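Local coordinates for protein DotI (Legionella pneumophila, PDB 3WZ4) that is an inner-membrane component of the type IVB secretion system, represented here by its periplasmic domain, and probably helps build the membrane complex needed for secretion, at residues L84-V98 and Q109-S121. Sequence-based numbering, arbitrary orientation. Where two conformers were deposited one is given.
Sequences LNGRYSWRVQMPILV and QNNVVTMLITRVS
Trp-90 and Ile-117 exchange two backbone hydrogen bonds, Trp-90 N to Ile-117 O at 2.7 Å and Ile-117 N to Trp-90 O at 2.8 Å, and this reciprocal pattern illustrates how a long antiparallel hairpin is zipped together. Val-92 with Met-115, Met-94 with Val-113, Ile-96 with Asn-111 and Val-98 with Gln-109 repeat it, while the intervening non-hydrogen-bonded pairs bring CA-H groups against carbonyl oxygens, as at Gln-93 CA and Val-113 O.

Side chains alternate between two faces. On the buried one, Ile-96 CD1 meets Val-113 CG2 at 3.7 Å; chi1 of 63° places Ile-96 CG1 between its own backbone N and carbonyl carbon, from where the chain runs on to the valine. Met-115, a selenomethionine bent at its last torsion, brings CE to Val-92 CG1 (4.1 Å). The Trp-90 ring receives the aliphatic part of Arg-119 at its edge, CZ3 lying 3.6 Å from Arg-119 CG, and Tyr-88 CD1 over one face; Trp-90 NE1 hydrogen-bonds to Asp-7 OD1. On the other face, Gln-93 CG rests against Val-112 CG1, and Leu-84 CD2 meets Leu-116 CD2 at 4.0 Å, the two side chains crossing at about a right angle.

These are central strands of the antiparallel sheet, consistent with an NTF2-like fold, in which helices pack on a curved sheet: strand 67-84 flanks residues 87-98, strand 129-138 flanks 109-119, and helix 7-21 covers Val-92, Met-94 and Met-115.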
ATOM      1  N   LEU A  84       6.324 -16.811   9.713  1.00 16.52           N
ATOM      2  CA  LEU A  84       7.293 -16.865   8.626  1.00 17.85           C
ATOM      3  C   LEU A  84       8.630 -16.323   9.113  1.00 17.20           C
ATOM      4  O   LEU A  84       8.712 -15.191   9.595  1.00 14.65           O
ATOM      5  CB  LEU A  84       6.805 -16.065   7.417  1.00 17.72           C
ATOM      6  CG  LEU A  84       7.813 -15.883   6.280  1.00 19.68           C
ATOM      7  CD1 LEU A  84       8.246 -17.229   5.726  1.00 18.64           C
ATOM      8  CD2 LEU A  84       7.231 -15.012   5.178  1.00 16.54           C
ATOM      9  N   ASN A  85       9.670 -17.143   8.994  1.00 16.14           N
ATOM     10  CA  ASN A  85      11.012 -16.761   9.420  1.00 15.92           C
ATOM     11  C   ASN A  85      11.044 -16.150  10.819  1.00 19.15           C
ATOM     12  O   ASN A  85      11.680 -15.118  11.045  1.00 16.93           O
ATOM     13  CB  ASN A  85      11.655 -15.812   8.408  1.00 16.01           C
ATOM     14  CG  ASN A  85      11.925 -16.481   7.072  1.00 18.36           C
ATOM     15  OD1 ASN A  85      12.304 -17.650   7.019  1.00 19.02           O
ATOM     16  ND2 ASN A  85      11.725 -15.742   5.986  1.00 20.76           N
ATOM     17  N   GLY A  86      10.343 -16.791  11.750  1.00 17.09           N
ATOM     18  CA  GLY A  86      10.372 -16.395  13.145  1.00 16.32           C
ATOM     19  C   GLY A  86       9.458 -15.238  13.499  1.00 17.60           C
ATOM     20  O   GLY A  86       9.454 -14.778  14.640  1.00 20.84           O
ATOM     21  N   ARG A  87       8.678 -14.766  12.533  1.00 13.99           N
ATOM     22  CA  ARG A  87       7.787 -13.636  12.776  1.00 16.87           C
ATOM     23  C   ARG A  87       6.363 -13.914  12.295  1.00 17.18           C
ATOM     24  O   ARG A  87       6.151 -14.331  11.155  1.00 12.95           O
ATOM     25  CB  ARG A  87       8.343 -12.370  12.114  1.00 18.33           C
ATOM     26  CG  ARG A  87       9.781 -12.070  12.507  1.00 22.41           C
ATOM     27  CD  ARG A  87      10.229 -10.697  12.035  1.00 32.99           C
ATOM     28  NE  ARG A  87      10.064 -10.522  10.595  1.00 29.17           N
ATOM     29  CZ  ARG A  87      10.725  -9.620   9.876  1.00 39.06           C
ATOM     30  NH1 ARG A  87      11.605  -8.818  10.463  1.00 43.49           N
ATOM     31  NH2 ARG A  87      10.511  -9.523   8.570  1.00 35.42           N
ATOM     32  N   TYR A  88       5.389 -13.686  13.172  1.00 12.84           N
ATOM     33  CA  TYR A  88       3.996 -13.908  12.815  1.00 14.17           C
ATOM     34  C   TYR A  88       3.608 -12.975  11.679  1.00 13.44           C
ATOM     35  O   TYR A  88       3.967 -11.797  11.684  1.00 14.32           O
ATOM     36  CB  TYR A  88       3.072 -13.698  14.017  1.00 15.06           C
ATOM     37  CG  TYR A  88       1.772 -14.465  13.897  1.00 16.69           C
ATOM     38  CD1 TYR A  88       0.675 -13.919  13.240  1.00 15.57           C
ATOM     39  CD2 TYR A  88       1.651 -15.745  14.420  1.00 16.82           C
ATOM     40  CE1 TYR A  88      -0.508 -14.622  13.120  1.00 15.41           C
ATOM     41  CE2 TYR A  88       0.469 -16.455  14.305  1.00 15.54           C
ATOM     42  CZ  TYR A  88      -0.603 -15.889  13.656  1.00 13.38           C
ATOM     43  OH  TYR A  88      -1.775 -16.592  13.541  1.00 13.65           O
ATOM     44  N   SER A  89       2.876 -13.504  10.703  1.00 10.67           N
ATOM     45  CA  SER A  89       2.583 -12.753   9.491  1.00 11.50           C
ATOM     46  C   SER A  89       1.147 -12.924   9.004  1.00 11.53           C
ATOM     47  O   SER A  89       0.453 -13.861   9.392  1.00 11.37           O
ATOM     48  CB  SER A  89       3.559 -13.152   8.384  1.00 14.30           C
ATOM     49  OG  SER A  89       4.897 -12.958   8.799  1.00 16.08           O
ATOM     50  N   TRP A  90       0.721 -12.007   8.144  1.00 11.84           N
ATOM     51  CA  TRP A  90      -0.612 -12.027   7.561  1.00 11.43           C
ATOM     52  C   TRP A  90      -0.526 -11.703   6.083  1.00 13.67           C
ATOM     53  O   TRP A  90       0.088 -10.708   5.697  1.00 14.65           O
ATOM     54  CB  TRP A  90      -1.505 -10.960   8.202  1.00 11.56           C
ATOM     55  CG  TRP A  90      -1.802 -11.149   9.652  1.00 12.48           C
ATOM     56  CD1 TRP A  90      -2.913 -11.733  10.193  1.00 13.15           C
ATOM     57  CD2 TRP A  90      -0.995 -10.724  10.753  1.00 13.52           C
ATOM     58  NE1 TRP A  90      -2.840 -11.705  11.564  1.00 11.65           N
ATOM     59  CE2 TRP A  90      -1.672 -11.093  11.934  1.00 12.16           C
ATOM     60  CE3 TRP A  90       0.237 -10.071  10.857  1.00 12.14           C
ATOM     61  CZ2 TRP A  90      -1.157 -10.833  13.201  1.00 14.76           C
ATOM     62  CZ3 TRP A  90       0.747  -9.815  12.116  1.00 15.11           C
ATOM     63  CH2 TRP A  90       0.051 -10.195  13.271  1.00 15.41           C
ATOM     64  N   ARG A  91      -1.138 -12.534   5.249  1.00 12.72           N
ATOM     65  CA  ARG A  91      -1.264 -12.201   3.835  0.50 15.00           C
ATOM     66  C   ARG A  91      -2.650 -11.612   3.600  1.00 12.59           C
ATOM     67  O   ARG A  91      -3.657 -12.316   3.670  1.00 13.30           O
ATOM     68  CB  ARG A  91      -1.017 -13.428   2.954  0.50 15.63           C
ATOM     69  CG  ARG A  91      -0.413 -13.083   1.600  0.50 20.75           C
ATOM     70  CD  ARG A  91      -0.007 -14.324   0.815  0.50 24.76           C
ATOM     71  NE  ARG A  91       1.063 -15.079   1.467  0.50 25.69           N
ATOM     72  CZ  ARG A  91       2.361 -14.843   1.294  0.50 21.18           C
ATOM     73  NH1 ARG A  91       2.762 -13.865   0.495  0.50 19.93           N
ATOM     74  NH2 ARG A  91       3.259 -15.586   1.925  0.50 20.59           N
ATOM     75  N   VAL A  92      -2.689 -10.309   3.338  1.00  9.57           N
ATOM     76  CA  VAL A  92      -3.946  -9.579   3.208  1.00 10.87           C
ATOM     77  C   VAL A  92      -4.216  -9.095   1.786  1.00 13.33           C
ATOM     78  O   VAL A  92      -3.333  -8.555   1.124  1.00 13.21           O
ATOM     79  CB  VAL A  92      -3.976  -8.362   4.152  1.00 10.97           C
ATOM     80  CG1 VAL A  92      -5.176  -7.480   3.851  1.00  8.84           C
ATOM     81  CG2 VAL A  92      -3.980  -8.820   5.606  1.00 12.07           C
ATOM     82  N   GLN A  93      -5.452  -9.277   1.333  1.00 12.14           N
ATOM     83  CA  GLN A  93      -5.835  -8.898  -0.017  1.00 14.71           C
ATOM     84  C   GLN A  93      -7.062  -7.992  -0.006  1.00 15.48           C
ATOM     85  O   GLN A  93      -7.999  -8.210   0.761  1.00 14.34           O
ATOM     86  CB  GLN A  93      -6.113 -10.145  -0.852  1.00 12.27           C
ATOM     87  CG  GLN A  93      -6.406  -9.858  -2.311  1.00 15.93           C
ATOM     88  CD  GLN A  93      -6.489 -11.119  -3.142  1.00 18.47           C
ATOM     89  OE1 GLN A  93      -5.470 -11.649  -3.587  1.00 20.04           O
ATOM     90  NE2 GLN A  93      -7.705 -11.617  -3.344  1.00 14.89           N
HETATM   91  N   MSE A  94      -7.045  -6.972  -0.859  1.00 15.18           N
HETATM   92  CA  MSE A  94      -8.160  -6.038  -0.955  1.00 16.82           C
HETATM   93  C   MSE A  94      -8.247  -5.442  -2.352  1.00 16.38           C
HETATM   94  O   MSE A  94      -7.247  -4.979  -2.896  1.00 14.47           O
HETATM   95  CB  MSE A  94      -8.023  -4.917   0.081  1.00 14.18           C
HETATM   96  CG  MSE A  94      -9.299  -4.103   0.281  1.00 16.12           C
HETATM   97 SE   MSE A  94      -9.112  -2.654   1.578  1.00 28.08          SE
HETATM   98  CE  MSE A  94      -7.973  -1.472   0.524  1.00 18.92           C
ATOM     99  N   PRO A  95      -9.449  -5.464  -2.944  1.00 19.79           N
ATOM    100  CA  PRO A  95      -9.686  -4.834  -4.245  1.00 18.17           C
ATOM    101  C   PRO A  95      -9.968  -3.343  -4.080  1.00 14.20           C
ATOM    102  O   PRO A  95     -10.599  -2.940  -3.105  1.00 17.94           O
ATOM    103  CB  PRO A  95     -10.938  -5.552  -4.745  1.00 17.36           C
ATOM    104  CG  PRO A  95     -11.694  -5.860  -3.494  1.00 18.48           C
ATOM    105  CD  PRO A  95     -10.655  -6.134  -2.428  1.00 17.40           C
ATOM    106  N   ILE A  96      -9.507  -2.533  -5.025  1.00 13.48           N
ATOM    107  CA  ILE A  96      -9.697  -1.091  -4.940  1.00 17.59           C
ATOM    108  C   ILE A  96     -10.056  -0.488  -6.291  1.00 18.19           C
ATOM    109  O   ILE A  96      -9.803  -1.086  -7.338  1.00 16.59           O
ATOM    110  CB  ILE A  96      -8.426  -0.380  -4.411  1.00 15.79           C
ATOM    111  CG1 ILE A  96      -7.259  -0.579  -5.382  1.00 14.92           C
ATOM    112  CG2 ILE A  96      -8.063  -0.882  -3.026  1.00 16.41           C
ATOM    113  CD1 ILE A  96      -5.968   0.080  -4.933  1.00 14.49           C
ATOM    114  N   LEU A  97     -10.647   0.701  -6.256  1.00 17.81           N
ATOM    115  CA  LEU A  97     -10.892   1.471  -7.466  1.00 17.72           C
ATOM    116  C   LEU A  97     -10.009   2.714  -7.461  1.00 15.57           C
ATOM    117  O   LEU A  97     -10.222   3.629  -6.670  1.00 16.88           O
ATOM    118  CB  LEU A  97     -12.363   1.876  -7.569  1.00 16.56           C
ATOM    119  CG  LEU A  97     -12.724   2.676  -8.823  1.00 20.74           C
ATOM    120  CD1 LEU A  97     -12.485   1.838 -10.073  1.00 20.04           C
ATOM    121  CD2 LEU A  97     -14.164   3.176  -8.764  1.00 22.88           C
ATOM    122  N   VAL A  98      -9.016   2.743  -8.344  1.00 15.09           N
ATOM    123  CA  VAL A  98      -8.086   3.861  -8.401  1.00 15.72           C
ATOM    124  C   VAL A  98      -8.535   4.879  -9.445  1.00 17.68           C
ATOM    125  O   VAL A  98      -8.984   4.508 -10.530  1.00 19.32           O
ATOM    126  CB  VAL A  98      -6.652   3.389  -8.723  1.00 16.10           C
ATOM    127  CG1 VAL A  98      -5.686   4.558  -8.692  1.00 11.64           C
ATOM    128  CG2 VAL A  98      -6.212   2.313  -7.738  1.00 14.27           C
ATOM    129  N   GLN A 109      -9.157   2.534 -12.577  1.00 23.69           N
ATOM    130  CA  GLN A 109      -8.669   1.161 -12.630  1.00 20.11           C
ATOM    131  C   GLN A 109      -9.185   0.342 -11.452  1.00 24.28           C
ATOM    132  O   GLN A 109      -9.116   0.782 -10.304  1.00 21.70           O
ATOM    133  CB  GLN A 109      -7.140   1.129 -12.602  1.00 21.40           C
ATOM    134  CG  GLN A 109      -6.455   1.698 -13.827  1.00 25.27           C
ATOM    135  CD  GLN A 109      -4.941   1.598 -13.730  1.00 27.56           C
ATOM    136  OE1 GLN A 109      -4.385   1.470 -12.638  1.00 26.13           O
ATOM    137  NE2 GLN A 109      -4.269   1.649 -14.873  1.00 34.51           N
ATOM    138  N   ASN A 110      -9.698  -0.850 -11.737  1.00 24.17           N
ATOM    139  CA  ASN A 110      -9.989  -1.813 -10.686  1.00 22.36           C
ATOM    140  C   ASN A 110      -8.757  -2.662 -10.429  1.00 24.86           C
ATOM    141  O   ASN A 110      -8.349  -3.450 -11.281  1.00 28.68           O
ATOM    142  CB  ASN A 110     -11.173  -2.708 -11.058  1.00 24.02           C
ATOM    143  CG  ASN A 110     -12.476  -1.942 -11.156  1.00 27.85           C
ATOM    144  OD1 ASN A 110     -13.027  -1.496 -10.148  1.00 29.12           O
ATOM    145  ND2 ASN A 110     -12.983  -1.794 -12.374  1.00 31.55           N
ATOM    146  N   ASN A 111      -8.157  -2.491  -9.258  1.00 22.97           N
ATOM    147  CA  ASN A 111      -6.965  -3.249  -8.902  1.00 22.70           C
ATOM    148  C   ASN A 111      -7.186  -4.117  -7.673  1.00 16.62           C
ATOM    149  O   ASN A 111      -8.083  -3.863  -6.870  1.00 15.72           O
ATOM    150  CB  ASN A 111      -5.777  -2.310  -8.664  1.00 19.65           C
ATOM    151  CG  ASN A 111      -5.307  -1.628  -9.934  1.00 20.82           C
ATOM    152  OD1 ASN A 111      -5.241  -2.246 -10.997  1.00 27.35           O
ATOM    153  ND2 ASN A 111      -4.976  -0.345  -9.831  1.00 22.87           N
ATOM    154  N   VAL A 112      -6.363  -5.150  -7.541  1.00 16.32           N
ATOM    155  CA  VAL A 112      -6.330  -5.943  -6.324  1.00 18.66           C
ATOM    156  C   VAL A 112      -4.961  -5.793  -5.677  1.00 17.44           C
ATOM    157  O   VAL A 112      -3.936  -6.045  -6.309  1.00 16.40           O
ATOM    158  CB  VAL A 112      -6.595  -7.428  -6.605  1.00 24.73           C
ATOM    159  CG1 VAL A 112      -6.764  -8.186  -5.299  1.00 18.20           C
ATOM    160  CG2 VAL A 112      -7.829  -7.579  -7.468  1.00 21.32           C
ATOM    161  N   VAL A 113      -4.948  -5.361  -4.423  1.00 15.55           N
ATOM    162  CA  VAL A 113      -3.702  -5.219  -3.683  1.00 15.37           C
ATOM    163  C   VAL A 113      -3.490  -6.434  -2.787  1.00 13.67           C
ATOM    164  O   VAL A 113      -4.391  -6.848  -2.056  1.00 12.22           O
ATOM    165  CB  VAL A 113      -3.695  -3.942  -2.820  1.00 12.34           C
ATOM    166  CG1 VAL A 113      -2.395  -3.834  -2.044  1.00 13.32           C
ATOM    167  CG2 VAL A 113      -3.908  -2.708  -3.688  1.00 12.42           C
ATOM    168  N   THR A 114      -2.300  -7.017  -2.857  1.00 14.46           N
ATOM    169  CA  THR A 114      -1.963  -8.130  -1.985  1.00 14.07           C
ATOM    170  C   THR A 114      -0.725  -7.778  -1.174  1.00 15.42           C
ATOM    171  O   THR A 114       0.315  -7.421  -1.729  1.00 14.44           O
ATOM    172  CB  THR A 114      -1.734  -9.428  -2.778  1.00 15.90           C
ATOM    173  OG1 THR A 114      -2.799  -9.601  -3.722  1.00 15.25           O
ATOM    174  CG2 THR A 114      -1.697 -10.625  -1.842  1.00 16.12           C
HETATM  175  N   MSE A 115      -0.850  -7.868   0.144  1.00 13.65           N
HETATM  176  CA  MSE A 115       0.219  -7.462   1.043  1.00 13.48           C
HETATM  177  C   MSE A 115       0.647  -8.598   1.964  1.00 13.81           C
HETATM  178  O   MSE A 115      -0.187  -9.340   2.487  1.00 14.46           O
HETATM  179  CB  MSE A 115      -0.226  -6.264   1.890  1.00 11.53           C
HETATM  180  CG  MSE A 115      -0.495  -4.988   1.103  1.00 13.96           C
HETATM  181 SE   MSE A 115      -1.525  -3.672   2.129  1.00 20.28          SE
HETATM  182  CE  MSE A 115      -3.305  -4.444   1.910  1.00 15.86           C
ATOM    183  N   LEU A 116       1.952  -8.734   2.153  1.00 10.93           N
ATOM    184  CA  LEU A 116       2.470  -9.582   3.213  1.00 14.12           C
ATOM    185  C   LEU A 116       2.821  -8.683   4.391  1.00 11.25           C
ATOM    186  O   LEU A 116       3.663  -7.796   4.276  1.00 12.45           O
ATOM    187  CB  LEU A 116       3.694 -10.375   2.746  1.00 12.44           C
ATOM    188  CG  LEU A 116       4.370 -11.240   3.815  1.00 14.20           C
ATOM    189  CD1 LEU A 116       3.416 -12.306   4.332  1.00 13.73           C
ATOM    190  CD2 LEU A 116       5.647 -11.875   3.280  1.00 14.38           C
ATOM    191  N   ILE A 117       2.153  -8.900   5.516  1.00 14.53           N
ATOM    192  CA  ILE A 117       2.373  -8.079   6.697  1.00 12.58           C
ATOM    193  C   ILE A 117       3.027  -8.903   7.799  1.00 13.43           C
ATOM    194  O   ILE A 117       2.596 -10.021   8.086  1.00 12.69           O
ATOM    195  CB  ILE A 117       1.047  -7.473   7.202  1.00 14.83           C
ATOM    196  CG1 ILE A 117       0.485  -6.505   6.159  1.00 14.71           C
ATOM    197  CG2 ILE A 117       1.242  -6.779   8.544  1.00 10.85           C
ATOM    198  CD1 ILE A 117      -0.833  -5.882   6.554  1.00 17.73           C
ATOM    199  N   THR A 118       4.076  -8.357   8.406  1.00 11.42           N
ATOM    200  CA  THR A 118       4.802  -9.078   9.444  1.00 14.95           C
ATOM    201  C   THR A 118       4.996  -8.249  10.710  1.00 16.82           C
ATOM    202  O   THR A 118       5.136  -7.028  10.655  1.00 13.87           O
ATOM    203  CB  THR A 118       6.181  -9.544   8.944  1.00 18.19           C
ATOM    204  OG1 THR A 118       7.005  -8.402   8.683  1.00 25.31           O
ATOM    205  CG2 THR A 118       6.036 -10.356   7.667  1.00 20.37           C
ATOM    206  N   ARG A 119       5.000  -8.929  11.851  1.00 16.76           N
ATOM    207  CA  ARG A 119       5.302  -8.284  13.118  1.00 21.81           C
ATOM    208  C   ARG A 119       6.762  -7.856  13.142  1.00 23.24           C
ATOM    209  O   ARG A 119       7.647  -8.622  12.768  1.00 26.55           O
ATOM    210  CB  ARG A 119       5.034  -9.239  14.277  1.00 26.55           C
ATOM    211  CG  ARG A 119       3.598  -9.702  14.379  1.00 28.09           C
ATOM    212  CD  ARG A 119       2.979  -9.245  15.686  1.00 32.98           C
ATOM    213  NE  ARG A 119       3.854  -9.519  16.822  1.00 37.02           N
ATOM    214  CZ  ARG A 119       3.563  -9.206  18.079  1.00 45.76           C
ATOM    215  NH1 ARG A 119       2.411  -8.609  18.367  1.00 45.64           N
ATOM    216  NH2 ARG A 119       4.422  -9.489  19.050  1.00 46.32           N
ATOM    217  N   VAL A 120       7.004  -6.624  13.574  1.00 22.53           N
ATOM    218  CA  VAL A 120       8.360  -6.119  13.729  1.00 24.24           C
ATOM    219  C   VAL A 120       8.504  -5.471  15.100  1.00 31.44           C
ATOM    220  O   VAL A 120       7.542  -5.407  15.867  1.00 25.50           O
ATOM    221  CB  VAL A 120       8.726  -5.099  12.631  1.00 25.93           C
ATOM    222  CG1 VAL A 120       8.796  -5.782  11.273  1.00 23.21           C
ATOM    223  CG2 VAL A 120       7.724  -3.949  12.611  1.00 25.13           C
ATOM    224  N   SER A 121       9.705  -4.992  15.405  1.00 29.71           N
ATOM    225  CA  SER A 121       9.973  -4.375  16.698  1.00 31.92           C
ATOM    226  C   SER A 121       9.334  -2.994  16.805  1.00 33.59           C
ATOM    227  O   SER A 121       9.485  -2.162  15.910  1.00 34.79           O
ATOM    228  CB  SER A 121      11.481  -4.275  16.936  1.00 32.94           C
ATOM    229  OG  SER A 121      11.760  -3.541  18.114  1.00 40.25           O
TER
HETATM  230  O   HOH W   1     -12.107  -2.917  -7.506  1.00 21.34           O